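Local coordinates for protein A197 (Sulfolobus turreted icosahedral virus, PDB 2C0N) that probably acts as a viral glycosyltransferase of the GT-A fold, transferring sugar from an activated donor to an acceptor, at residues 7-12 / 28-33; 11-16 / 60-65; 40-45 / 131-136. All coordinates share one frame; numbering follows the deposited sequence.

Contact 1: 7-12 / 28-33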
ATOM      1  N   ILE A   7       7.802  -8.856  -0.191  1.00 16.34           N
ATOM      2  CA  ILE A   7       6.612  -8.946   0.619  1.00 16.67           C
ATOM      3  C   ILE A   7       5.557  -9.781  -0.124  1.00 15.54           C
ATOM      4  O   ILE A   7       4.926  -9.271  -1.032  1.00 14.95           O
ATOM      5  CB  ILE A   7       6.085  -7.527   0.939  1.00 17.77           C
ATOM      6  CG1 ILE A   7       7.147  -6.721   1.712  1.00 19.44           C
ATOM      7  CG2 ILE A   7       4.691  -7.655   1.650  1.00 18.73           C
ATOM      8  CD1 ILE A   7       6.969  -5.169   1.682  1.00 20.32           C
ATOM      9  N   PRO A   8       5.364 -11.065   0.256  1.00 16.84           N
ATOM     10  CA  PRO A   8       4.328 -11.907  -0.367  1.00 17.85           C
ATOM     11  C   PRO A   8       2.968 -11.345   0.001  1.00 19.08           C
ATOM     12  O   PRO A   8       2.713 -11.143   1.186  1.00 20.70           O
ATOM     13  CB  PRO A   8       4.538 -13.276   0.294  1.00 18.48           C
ATOM     14  CG  PRO A   8       5.820 -13.230   0.927  1.00 18.32           C
ATOM     15  CD  PRO A   8       6.167 -11.823   1.219  1.00 18.64           C
ATOM     16  N   SER A   9       2.157 -10.993  -0.972  1.00 18.58           N
ATOM     17  CA  SER A   9       0.814 -10.500  -0.644  1.00 17.63           C
ATOM     18  C   SER A   9      -0.283 -11.321  -1.262  1.00 17.84           C
ATOM     19  O   SER A   9      -0.018 -12.179  -2.111  1.00 18.66           O
ATOM     20  CB  SER A   9       0.686  -9.044  -1.069  1.00 17.80           C
ATOM     21  OG  SER A   9       0.290  -8.984  -2.392  1.00 19.65           O
HETATM   22  N   MSE A  10      -1.517 -11.003  -0.868  1.00 16.44           N
HETATM   23  CA  MSE A  10      -2.735 -11.505  -1.521  1.00 18.64           C
HETATM   24  C   MSE A  10      -3.397 -10.445  -2.402  1.00 16.45           C
HETATM   25  O   MSE A  10      -4.540 -10.601  -2.829  1.00 15.75           O
HETATM   26  CB  MSE A  10      -3.704 -12.070  -0.484  1.00 20.59           C
HETATM   27  CG  MSE A  10      -3.008 -13.030   0.454  1.00 28.67           C
HETATM   28 SE   MSE A  10      -2.917 -14.713  -0.438  1.00 48.59          SE
HETATM   29  CE  MSE A  10      -4.645 -15.338   0.015  1.00 43.10           C
ATOM     30  N   GLY A  11      -2.627  -9.387  -2.733  1.00 15.30           N
ATOM     31  CA  GLY A  11      -3.068  -8.340  -3.641  1.00 14.99           C
ATOM     32  C   GLY A  11      -3.351  -6.993  -2.981  1.00 16.14           C
ATOM     33  O   GLY A  11      -3.697  -6.022  -3.662  1.00 15.56           O
ATOM     34  N   SER A  12      -3.189  -6.917  -1.667  1.00 16.81           N
ATOM     35  CA  SER A  12      -3.292  -5.630  -0.992  1.00 16.10           C
ATOM     36  C   SER A  12      -2.275  -5.562   0.127  1.00 16.31           C
ATOM     37  O   SER A  12      -1.767  -6.617   0.588  1.00 16.24           O
ATOM     38  CB  SER A  12      -4.681  -5.413  -0.464  1.00 16.34           C
ATOM     39  OG  SER A  12      -4.945  -6.280   0.610  1.00 17.48           O
ATOM     40  N   TYR A  28      11.579  -2.321  -2.028  1.00 14.01           N
ATOM     41  CA  TYR A  28      10.800  -3.545  -1.943  1.00 14.70           C
ATOM     42  C   TYR A  28      10.240  -3.985  -3.271  1.00 15.13           C
ATOM     43  O   TYR A  28      10.165  -3.215  -4.241  1.00 14.42           O
ATOM     44  CB  TYR A  28       9.638  -3.357  -0.951  1.00 15.00           C
ATOM     45  CG  TYR A  28       8.711  -2.200  -1.336  1.00 12.83           C
ATOM     46  CD1 TYR A  28       7.751  -2.374  -2.317  1.00 15.59           C
ATOM     47  CD2 TYR A  28       8.796  -0.961  -0.724  1.00 13.76           C
ATOM     48  CE1 TYR A  28       6.877  -1.373  -2.668  1.00 15.46           C
ATOM     49  CE2 TYR A  28       7.914   0.080  -1.082  1.00 15.58           C
ATOM     50  CZ  TYR A  28       6.963  -0.147  -2.055  1.00 17.27           C
ATOM     51  OH  TYR A  28       6.095   0.850  -2.444  1.00 19.09           O
ATOM     52  N   VAL A  29       9.806  -5.241  -3.267  1.00 14.87           N
ATOM     53  CA  VAL A  29       8.936  -5.784  -4.248  1.00 15.56           C
ATOM     54  C   VAL A  29       7.776  -6.449  -3.504  1.00 15.56           C
ATOM     55  O   VAL A  29       7.976  -7.352  -2.689  1.00 17.16           O
ATOM     56  CB  VAL A  29       9.616  -6.818  -5.112  1.00 15.28           C
ATOM     57  CG1 VAL A  29       8.630  -7.409  -6.121  1.00 17.08           C
ATOM     58  CG2 VAL A  29      10.806  -6.205  -5.859  1.00 16.35           C
ATOM     59  N   ILE A  30       6.584  -5.956  -3.739  1.00 15.34           N
ATOM     60  CA  ILE A  30       5.403  -6.580  -3.190  1.00 16.23           C
ATOM     61  C   ILE A  30       4.903  -7.561  -4.245  1.00 16.04           C
ATOM     62  O   ILE A  30       4.642  -7.175  -5.365  1.00 17.27           O
ATOM     63  CB  ILE A  30       4.284  -5.580  -2.891  1.00 16.18           C
ATOM     64  CG1 ILE A  30       4.797  -4.452  -2.011  1.00 17.54           C
ATOM     65  CG2 ILE A  30       3.172  -6.286  -2.126  1.00 15.57           C
ATOM     66  CD1 ILE A  30       3.887  -3.298  -1.927  1.00 19.70           C
ATOM     67  N   LEU A  31       4.803  -8.830  -3.888  1.00 17.45           N
ATOM     68  CA  LEU A  31       4.517  -9.876  -4.841  1.00 17.15           C
ATOM     69  C   LEU A  31       3.015 -10.071  -4.885  1.00 16.43           C
ATOM     70  O   LEU A  31       2.378 -10.256  -3.831  1.00 17.54           O
ATOM     71  CB  LEU A  31       5.213 -11.175  -4.425  1.00 18.41           C
ATOM     72  CG  LEU A  31       6.746 -11.018  -4.358  1.00 17.37           C
ATOM     73  CD1 LEU A  31       7.367 -11.919  -3.342  1.00 21.13           C
ATOM     74  CD2 LEU A  31       7.308 -11.252  -5.681  1.00 16.78           C
ATOM     75  N   SER A  32       2.445 -10.019  -6.091  1.00 16.39           N
ATOM     76  CA  SER A  32       1.059 -10.344  -6.323  1.00 17.14           C
ATOM     77  C   SER A  32       0.786 -11.797  -6.054  1.00 17.30           C
ATOM     78  O   SER A  32       1.694 -12.605  -5.936  1.00 15.94           O
ATOM     79  CB  SER A  32       0.647 -10.015  -7.754  1.00 18.07           C
ATOM     80  OG  SER A  32       0.559  -8.624  -7.850  1.00 23.97           O
ATOM     81  N   ARG A  33      -0.501 -12.110  -5.923  1.00 17.79           N
ATOM     82  CA  ARG A  33      -0.911 -13.397  -5.472  1.00 19.14           C
ATOM     83  C   ARG A  33      -0.497 -14.432  -6.509  1.00 19.71           C
ATOM     84  O   ARG A  33      -0.567 -14.173  -7.694  1.00 18.55           O
ATOM     85  CB  ARG A  33      -2.432 -13.412  -5.302  1.00 18.57           C
ATOM     86  CG  ARG A  33      -2.913 -14.597  -4.586  1.00 21.15           C
ATOM     87  CD  ARG A  33      -4.373 -14.451  -4.289  1.00 22.23           C
ATOM     88  NE  ARG A  33      -4.874 -15.663  -3.659  1.00 27.03           N
ATOM     89  CZ  ARG A  33      -6.147 -15.902  -3.370  1.00 29.95           C
ATOM     90  NH1 ARG A  33      -7.090 -15.007  -3.660  1.00 29.78           N
ATOM     91  NH2 ARG A  33      -6.485 -17.068  -2.801  1.00 32.49           N
TER
HETATM   92  O   HOH W   1      -6.659 -12.203  -2.863  1.00 23.12           O
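Four hydrogen bonds tie 7-12 to 28-33, and two of them converge on a single buried carbonyl. Ser9 OG donates to Leu31 O at 2.8 Å, arriving above the carbonyl plane, while Ser9 N meets the same Leu31 O in that plane at 3.0 Å. The hydroxyl sits in the crowded position between backbone N and carbonyl carbon (chi1 87°), where Ser9 OG also accepts from Gly11 N at 3.0 Å; this ST turn bends the chain just past the strand. Before it the pairing is a regular parallel ladder: Ile7 N gives a nearly straight, in-plane bond to Val29 O (2.9 Å), and Leu31 N returns one to Ile7 O from above the carbonyl plane. Ile7 and Ile30 share one face of the sheet, their CG2 methyls 4.3 Å apart, and Pro8 and Leu31 share the other. The Ile7 and Tyr28 side chains cross obliquely, Ile7 CD1 resting on Tyr28 CB. At the exposed end the selenomethionine Met10, bent at chi2 and chi3, sets CE over one face of the guanidinium of Arg33, toward its rim and 3.7 Å from Arg33 NE; the Arg33 chain is extended. A water bridges Met10 O to Arg33 NH1, weakly on the arginine side. With helix 15-23 between them, strands 3-8 and 28-31 form a beta-alpha-beta crossover of the Rossmann-like half of the GT-A fold. Leu17 and Leu21 of that helix back Ile7; helix 37-50 packs on Pro8 from the other face, and Tyr28 to Ile30 pair antiparallel with a strand of the second subunit.

Contact 2: 11-16 / 60-65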
ATOM      1  N   GLY A  11      -2.627  -9.387  -2.733  1.00 15.30           N
ATOM      2  CA  GLY A  11      -3.068  -8.340  -3.641  1.00 14.99           C
ATOM      3  C   GLY A  11      -3.351  -6.993  -2.981  1.00 16.14           C
ATOM      4  O   GLY A  11      -3.697  -6.022  -3.662  1.00 15.56           O
ATOM      5  N   SER A  12      -3.189  -6.917  -1.667  1.00 16.81           N
ATOM      6  CA  SER A  12      -3.292  -5.630  -0.992  1.00 16.10           C
ATOM      7  C   SER A  12      -2.275  -5.562   0.127  1.00 16.31           C
ATOM      8  O   SER A  12      -1.767  -6.617   0.588  1.00 16.24           O
ATOM      9  CB  SER A  12      -4.681  -5.413  -0.464  1.00 16.34           C
ATOM     10  OG  SER A  12      -4.945  -6.280   0.610  1.00 17.48           O
ATOM     11  N   VAL A  13      -2.005  -4.329   0.575  1.00 16.64           N
ATOM     12  CA  VAL A  13      -1.129  -4.092   1.712  1.00 17.25           C
ATOM     13  C   VAL A  13      -1.863  -3.231   2.764  1.00 16.04           C
ATOM     14  O   VAL A  13      -2.379  -2.158   2.444  1.00 16.98           O
ATOM     15  CB  VAL A  13       0.147  -3.382   1.287  1.00 16.42           C
ATOM     16  CG1 VAL A  13       1.086  -3.179   2.448  1.00 21.33           C
ATOM     17  CG2 VAL A  13       0.877  -4.242   0.234  1.00 18.53           C
ATOM     18  N   ARG A  14      -1.886  -3.719   3.996  1.00 15.44           N
ATOM     19  CA  ARG A  14      -2.518  -3.010   5.110  1.00 15.25           C
ATOM     20  C   ARG A  14      -1.754  -1.702   5.405  1.00 15.15           C
ATOM     21  O   ARG A  14      -0.525  -1.616   5.243  1.00 14.26           O
ATOM     22  CB  ARG A  14      -2.661  -3.932   6.357  1.00 15.46           C
ATOM     23  CG  ARG A  14      -1.368  -4.442   6.972  1.00 16.65           C
ATOM     24  CD  ARG A  14      -1.591  -5.597   7.855  1.00 20.44           C
ATOM     25  NE  ARG A  14      -1.881  -6.754   7.024  1.00 21.59           N
ATOM     26  CZ  ARG A  14      -2.906  -7.559   7.144  1.00 21.85           C
ATOM     27  NH1 ARG A  14      -3.686  -7.476   8.170  1.00 22.40           N
ATOM     28  NH2 ARG A  14      -3.066  -8.538   6.276  1.00 23.60           N
ATOM     29  N   LEU A  15      -2.488  -0.708   5.895  1.00 14.41           N
ATOM     30  CA  LEU A  15      -1.929   0.613   6.136  1.00 14.63           C
ATOM     31  C   LEU A  15      -0.721   0.618   7.046  1.00 14.67           C
ATOM     32  O   LEU A  15       0.259   1.339   6.786  1.00 14.58           O
ATOM     33  CB  LEU A  15      -3.015   1.560   6.671  1.00 15.44           C
ATOM     34  CG  LEU A  15      -3.605   2.520   5.619  1.00 16.27           C
ATOM     35  CD1 LEU A  15      -4.209   1.811   4.404  1.00 15.69           C
ATOM     36  CD2 LEU A  15      -4.580   3.481   6.288  1.00 15.48           C
ATOM     37  N   PRO A  16      -0.801  -0.099   8.153  1.00 13.36           N
ATOM     38  CA  PRO A  16       0.387  -0.096   9.041  1.00 13.82           C
ATOM     39  C   PRO A  16       1.682  -0.535   8.351  1.00 14.08           C
ATOM     40  O   PRO A  16       2.743  -0.001   8.681  1.00 13.60           O
ATOM     41  CB  PRO A  16      -0.038  -1.037  10.173  1.00 14.32           C
ATOM     42  CG  PRO A  16      -1.554  -0.960  10.139  1.00 14.16           C
ATOM     43  CD  PRO A  16      -1.926  -0.853   8.741  1.00 12.84           C
ATOM     44  N   LEU A  60       9.408 -10.258   4.287  1.00 17.29           N
ATOM     45  CA  LEU A  60       8.498  -9.657   5.228  1.00 16.56           C
ATOM     46  C   LEU A  60       7.102  -9.968   4.788  1.00 17.37           C
ATOM     47  O   LEU A  60       6.710  -9.558   3.699  1.00 15.79           O
ATOM     48  CB  LEU A  60       8.717  -8.134   5.302  1.00 18.22           C
ATOM     49  CG  LEU A  60       7.973  -7.354   6.393  1.00 17.03           C
ATOM     50  CD1 LEU A  60       8.397  -7.797   7.747  1.00 18.22           C
ATOM     51  CD2 LEU A  60       8.256  -5.870   6.216  1.00 18.21           C
ATOM     52  N   ASP A  61       6.375 -10.763   5.601  1.00 16.54           N
ATOM     53  CA  ASP A  61       4.992 -11.111   5.291  1.00 16.18           C
ATOM     54  C   ASP A  61       4.198  -9.823   5.348  1.00 15.85           C
ATOM     55  O   ASP A  61       4.525  -8.906   6.108  1.00 15.00           O
ATOM     56  CB  ASP A  61       4.434 -12.120   6.280  1.00 16.74           C
ATOM     57  CG  ASP A  61       4.875 -13.544   5.992  1.00 20.43           C
ATOM     58  OD1 ASP A  61       5.424 -13.838   4.901  1.00 21.91           O
ATOM     59  OD2 ASP A  61       4.643 -14.366   6.882  1.00 25.13           O
ATOM     60  N   GLU A  62       3.180  -9.731   4.503  1.00 15.74           N
ATOM     61  CA  GLU A  62       2.378  -8.509   4.412  1.00 15.73           C
ATOM     62  C   GLU A  62       1.625  -8.175   5.721  1.00 15.04           C
ATOM     63  O   GLU A  62       1.160  -7.057   5.914  1.00 16.46           O
ATOM     64  CB  GLU A  62       1.427  -8.618   3.236  1.00 16.42           C
ATOM     65  CG  GLU A  62       0.500  -7.427   3.021  1.00 17.79           C
ATOM     66  CD  GLU A  62      -0.787  -7.493   3.830  1.00 22.36           C
ATOM     67  OE1 GLU A  62      -1.184  -8.622   4.218  1.00 19.36           O
ATOM     68  OE2 GLU A  62      -1.400  -6.427   4.103  1.00 19.27           O
ATOM     69  N   ASP A  63       1.472  -9.154   6.612  1.00 14.42           N
ATOM     70  CA  ASP A  63       0.865  -8.882   7.917  1.00 14.73           C
ATOM     71  C   ASP A  63       1.877  -8.736   9.059  1.00 14.16           C
ATOM     72  O   ASP A  63       1.506  -8.745  10.217  1.00 14.68           O
ATOM     73  CB  ASP A  63      -0.212  -9.932   8.265  1.00 15.27           C
ATOM     74  CG  ASP A  63       0.258 -11.353   8.143  1.00 17.97           C
ATOM     75  OD1 ASP A  63       1.464 -11.561   7.940  1.00 20.35           O
ATOM     76  OD2 ASP A  63      -0.636 -12.283   8.240  1.00 20.57           O
ATOM     77  N   VAL A  64       3.150  -8.597   8.722  1.00 14.97           N
ATOM     78  CA  VAL A  64       4.188  -8.413   9.720  1.00 14.31           C
ATOM     79  C   VAL A  64       4.778  -6.998   9.573  1.00 14.43           C
ATOM     80  O   VAL A  64       5.222  -6.620   8.498  1.00 15.81           O
ATOM     81  CB  VAL A  64       5.273  -9.516   9.579  1.00 14.58           C
ATOM     82  CG1 VAL A  64       6.450  -9.237  10.516  1.00 16.21           C
ATOM     83  CG2 VAL A  64       4.684 -10.907   9.839  1.00 12.90           C
ATOM     84  N   VAL A  65       4.741  -6.211  10.653  1.00 15.17           N
ATOM     85  CA  VAL A  65       5.152  -4.818  10.619  1.00 15.30           C
ATOM     86  C   VAL A  65       6.224  -4.578  11.651  1.00 14.47           C
ATOM     87  O   VAL A  65       5.943  -4.552  12.848  1.00 13.73           O
ATOM     88  CB  VAL A  65       3.970  -3.844  10.882  1.00 15.92           C
ATOM     89  CG1 VAL A  65       4.449  -2.394  10.818  1.00 16.87           C
ATOM     90  CG2 VAL A  65       2.894  -4.053   9.871  1.00 17.20           C
TER
HETATM   91  O   HOH W   2      -4.081  -6.428   3.201  1.00 17.48           O
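Glu62 holds CG anti to its backbone N (chi1 179°) and bends at chi2, placing its carboxylate against Arg14, whose CG takes the crowded position (chi1 63°) before the chain bends at chi3. Glu62 is the middle residue of Asp61-Glu62-Asp63, a sequence matching the DXD motif that binds metal and sugar nucleotide in GT-A relatives; here it lies on a type I turn from Asp61 to Val64. Arg14 grips the carboxylate side-on, although the two planes are 46° apart. The straight member is Arg14 NH2 to Glu62 OE1, 2.8 Å, in the guanidinium plane and on the syn lone pair; the bond from Arg14 NE to Glu62 OE2 is weak. Arg14 NE also reaches Glu62 O at 3.3 Å, from above that carbonyl's plane. OE2 is gripped further by the backbone: Arg14 N, at the N-cap of helix 15-23, donates to Glu62 OE2 at 2.8 Å, and a water that donates to Glu62 OE2 also touches Ser12 OG. Such company would favour the ionised acid. Asp63 CB lies over one face of the guanidinium, toward its rim, while the Asp63 carboxylate pairs with Lys92. Beyond, Val65 CG1 rests on Pro16 O at 3.6 Å.

Contact 3: 40-45 / 131-136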
ATOM      1  N   GLN A  40       5.644 -17.564  -4.730  1.00 16.53           N
ATOM      2  CA  GLN A  40       6.079 -16.158  -4.577  1.00 16.04           C
ATOM      3  C   GLN A  40       7.500 -16.061  -4.048  1.00 15.47           C
ATOM      4  O   GLN A  40       8.281 -15.218  -4.494  1.00 14.18           O
ATOM      5  CB  GLN A  40       5.137 -15.399  -3.636  1.00 16.85           C
ATOM      6  CG  GLN A  40       3.711 -15.307  -4.114  1.00 16.74           C
ATOM      7  CD  GLN A  40       2.804 -14.710  -3.067  1.00 17.49           C
ATOM      8  OE1 GLN A  40       2.635 -15.271  -1.999  1.00 15.65           O
ATOM      9  NE2 GLN A  40       2.207 -13.574  -3.379  1.00 15.99           N
ATOM     10  N   ARG A  41       7.868 -16.905  -3.091  1.00 15.67           N
ATOM     11  CA  ARG A  41       9.226 -16.854  -2.552  1.00 14.89           C
ATOM     12  C   ARG A  41      10.274 -17.272  -3.575  1.00 14.32           C
ATOM     13  O   ARG A  41      11.366 -16.725  -3.615  1.00 13.89           O
ATOM     14  CB  ARG A  41       9.362 -17.691  -1.285  1.00 15.56           C
ATOM     15  CG  ARG A  41       8.448 -17.277  -0.193  1.00 17.38           C
ATOM     16  CD  ARG A  41       8.893 -17.812   1.120  1.00 17.46           C
ATOM     17  NE  ARG A  41       7.873 -17.671   2.153  1.00 17.46           N
ATOM     18  CZ  ARG A  41       7.581 -16.540   2.769  1.00 17.65           C
ATOM     19  NH1 ARG A  41       8.202 -15.424   2.438  1.00 21.62           N
ATOM     20  NH2 ARG A  41       6.642 -16.510   3.707  1.00 17.48           N
ATOM     21  N   GLU A  42       9.948 -18.218  -4.432  1.00 13.97           N
ATOM     22  CA  GLU A  42      10.874 -18.577  -5.496  1.00 14.89           C
ATOM     23  C   GLU A  42      11.053 -17.458  -6.512  1.00 14.76           C
ATOM     24  O   GLU A  42      12.137 -17.228  -6.990  1.00 15.53           O
ATOM     25  CB  GLU A  42      10.403 -19.833  -6.210  1.00 14.77           C
ATOM     26  CG  GLU A  42      11.499 -20.536  -6.981  1.00 18.26           C
ATOM     27  CD  GLU A  42      12.477 -21.190  -6.071  1.00 20.66           C
ATOM     28  OE1 GLU A  42      12.054 -22.002  -5.240  1.00 23.37           O
ATOM     29  OE2 GLU A  42      13.663 -20.849  -6.137  1.00 24.92           O
ATOM     30  N   ILE A  43       9.962 -16.813  -6.909  1.00 16.07           N
ATOM     31  CA  ILE A  43      10.025 -15.648  -7.784  1.00 15.86           C
ATOM     32  C   ILE A  43      10.917 -14.588  -7.155  1.00 15.78           C
ATOM     33  O   ILE A  43      11.781 -14.016  -7.821  1.00 15.21           O
ATOM     34  CB  ILE A  43       8.610 -15.079  -8.007  1.00 16.43           C
ATOM     35  CG1 ILE A  43       7.817 -16.009  -8.919  1.00 16.90           C
ATOM     36  CG2 ILE A  43       8.643 -13.644  -8.609  1.00 17.47           C
ATOM     37  CD1 ILE A  43       6.359 -15.733  -8.936  1.00 18.02           C
ATOM     38  N   ALA A  44      10.714 -14.337  -5.862  1.00 15.87           N
ATOM     39  CA  ALA A  44      11.538 -13.357  -5.117  1.00 15.92           C
ATOM     40  C   ALA A  44      13.026 -13.680  -5.239  1.00 16.41           C
ATOM     41  O   ALA A  44      13.795 -12.805  -5.602  1.00 16.75           O
ATOM     42  CB  ALA A  44      11.155 -13.321  -3.682  1.00 15.58           C
ATOM     43  N   LEU A  45      13.413 -14.924  -4.923  1.00 16.72           N
ATOM     44  CA  LEU A  45      14.806 -15.397  -5.095  1.00 17.04           C
ATOM     45  C   LEU A  45      15.359 -15.169  -6.509  1.00 17.11           C
ATOM     46  O   LEU A  45      16.452 -14.664  -6.685  1.00 18.44           O
ATOM     47  CB  LEU A  45      14.916 -16.877  -4.744  1.00 16.96           C
ATOM     48  CG  LEU A  45      16.315 -17.494  -4.782  1.00 17.86           C
ATOM     49  CD1 LEU A  45      17.314 -16.693  -3.929  1.00 17.22           C
ATOM     50  CD2 LEU A  45      16.285 -18.964  -4.350  1.00 18.69           C
ATOM     51  N   ILE A 131      23.016 -21.913  -2.957  1.00 26.44           N
ATOM     52  CA  ILE A 131      22.048 -22.959  -2.627  1.00 26.80           C
ATOM     53  C   ILE A 131      21.535 -23.595  -3.909  1.00 26.70           C
ATOM     54  O   ILE A 131      21.587 -23.002  -4.988  1.00 26.38           O
ATOM     55  CB  ILE A 131      20.879 -22.492  -1.751  1.00 27.26           C
ATOM     56  CG1 ILE A 131      20.118 -21.369  -2.428  1.00 28.89           C
ATOM     57  CG2 ILE A 131      21.402 -22.134  -0.315  1.00 27.85           C
ATOM     58  CD1 ILE A 131      18.980 -20.810  -1.601  1.00 31.61           C
ATOM     59  N   LYS A 132      21.060 -24.814  -3.774  1.00 26.44           N
ATOM     60  CA  LYS A 132      20.460 -25.480  -4.918  1.00 26.75           C
ATOM     61  C   LYS A 132      19.119 -24.797  -5.176  1.00 27.04           C
ATOM     62  O   LYS A 132      18.384 -24.475  -4.217  1.00 25.66           O
ATOM     63  CB  LYS A 132      20.406 -26.991  -4.675  1.00 26.77           C
ATOM     64  CG  LYS A 132      21.788 -27.632  -4.886  1.00 26.56           C
ATOM     65  CD  LYS A 132      21.748 -29.124  -5.092  1.00 26.91           C
ATOM     66  CE  LYS A 132      23.080 -29.646  -5.637  1.00 27.15           C
ATOM     67  NZ  LYS A 132      22.972 -31.016  -6.207  1.00 25.92           N
ATOM     68  N   ARG A 133      18.873 -24.487  -6.466  1.00 27.32           N
ATOM     69  CA  ARG A 133      17.631 -23.864  -6.943  1.00 27.80           C
ATOM     70  C   ARG A 133      16.845 -24.824  -7.820  1.00 27.54           C
ATOM     71  O   ARG A 133      17.438 -25.520  -8.666  1.00 28.40           O
ATOM     72  CB  ARG A 133      17.915 -22.586  -7.743  1.00 28.29           C
ATOM     73  CG  ARG A 133      17.923 -21.301  -6.913  1.00 29.53           C
ATOM     74  CD  ARG A 133      17.536 -20.060  -7.774  1.00 30.97           C
ATOM     75  NE  ARG A 133      18.675 -19.541  -8.529  1.00 34.33           N
ATOM     76  CZ  ARG A 133      18.611 -18.728  -9.591  1.00 34.74           C
ATOM     77  NH1 ARG A 133      17.450 -18.282 -10.065  1.00 35.03           N
ATOM     78  NH2 ARG A 133      19.742 -18.353 -10.182  1.00 34.79           N
ATOM     79  N   PRO A 134      15.505 -24.855  -7.666  1.00 27.56           N
ATOM     80  CA  PRO A 134      14.662 -23.951  -6.856  1.00 27.54           C
ATOM     81  C   PRO A 134      14.700 -24.280  -5.336  1.00 27.38           C
ATOM     82  O   PRO A 134      14.847 -25.454  -4.964  1.00 27.85           O
ATOM     83  CB  PRO A 134      13.253 -24.147  -7.452  1.00 27.31           C
ATOM     84  CG  PRO A 134      13.350 -25.325  -8.409  1.00 27.80           C
ATOM     85  CD  PRO A 134      14.708 -25.925  -8.287  1.00 27.72           C
ATOM     86  N   ALA A 135      14.537 -23.249  -4.498  1.00 26.31           N
ATOM     87  CA  ALA A 135      14.889 -23.244  -3.064  1.00 24.97           C
ATOM     88  C   ALA A 135      13.735 -23.397  -2.053  1.00 24.53           C
ATOM     89  O   ALA A 135      13.951 -23.768  -0.894  1.00 21.76           O
ATOM     90  CB  ALA A 135      15.613 -21.928  -2.752  1.00 25.29           C
ATOM     91  N   PHE A 136      12.526 -23.034  -2.466  1.00 24.93           N
ATOM     92  CA  PHE A 136      11.358 -23.075  -1.580  1.00 25.47           C
ATOM     93  C   PHE A 136      10.338 -24.058  -2.102  1.00 26.26           C
ATOM     94  O   PHE A 136       9.918 -23.987  -3.254  1.00 28.14           O
ATOM     95  CB  PHE A 136      10.711 -21.691  -1.453  1.00 25.15           C
ATOM     96  CG  PHE A 136      11.638 -20.660  -0.956  1.00 23.70           C
ATOM     97  CD1 PHE A 136      12.289 -19.820  -1.830  1.00 22.96           C
ATOM     98  CD2 PHE A 136      11.909 -20.555   0.404  1.00 23.35           C
ATOM     99  CE1 PHE A 136      13.162 -18.873  -1.355  1.00 21.79           C
ATOM    100  CE2 PHE A 136      12.816 -19.628   0.871  1.00 23.74           C
ATOM    101  CZ  PHE A 136      13.435 -18.792  -0.008  1.00 23.32           C
TER
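Over one face of the Phe136 ring stands Arg41 CB, toward the rim and 3.9 Å from the ring centroid, a CH-pi contact; at the edge, near the ring plane, lies Leu45 CB. This is helix-to-loop packing in the GT-A fold, with helix 37-50 meeting the loop that follows helix 125-128. The Arg41 chain runs extended past the ring at about a right angle, and its guanidinium goes on to a salt bridge with Glu150. Phe136 also meets the ring of Phe154 in helix 150-158, the two nearly parallel. The second flat group, the Glu42 carboxylate, takes two successive loop amides, one on each oxygen. Phe136 N donates to Glu42 OE1 at 3.0 Å almost in line (175°), and Ala135 N to Glu42 OE2 at 3.0 Å; both oxygens use their syn lone pairs. A weak third bond runs from Ala135 N to Glu42 OE1. With CG anti to the backbone N (chi1 -160°) and a bend at chi2, the helix side chain thus fixes the backbone just after the cis peptide before Pro134, whose CB lies 3.3 Å from Glu42 OE1. Arg133 crosses Leu45 obliquely and salt-bridges Asp46 one residue further along the helix. Leu45 CD2, touching Arg133 CD and Ile131 CD1 as well, is pressed tightest against Ala135 CB, at 3.4 Å.

From the N terminus, strand 3-8 leads into contact 1, which closes the short loop through helix 15-23 by bringing strand 28-31 alongside. Contact 2 starts from the same stretch, sharing Gly11 and Ser12, and closes a longer loop that takes in 28-33 and helix 37-50, joining the start of helix 15-23 to the turn before strand 64-66. Contact 3 opens inside that loop and closes far beyond it at 131-136, so contacts 2 and 3 cross, whereas contact 1 is complete before contact 3 begins. Helix 37-50 links them all: Gln40 NE2 probably bonds to Ser9 O and Ser32 O, and Arg41 NH2 salt-bridges Asp61 OD1.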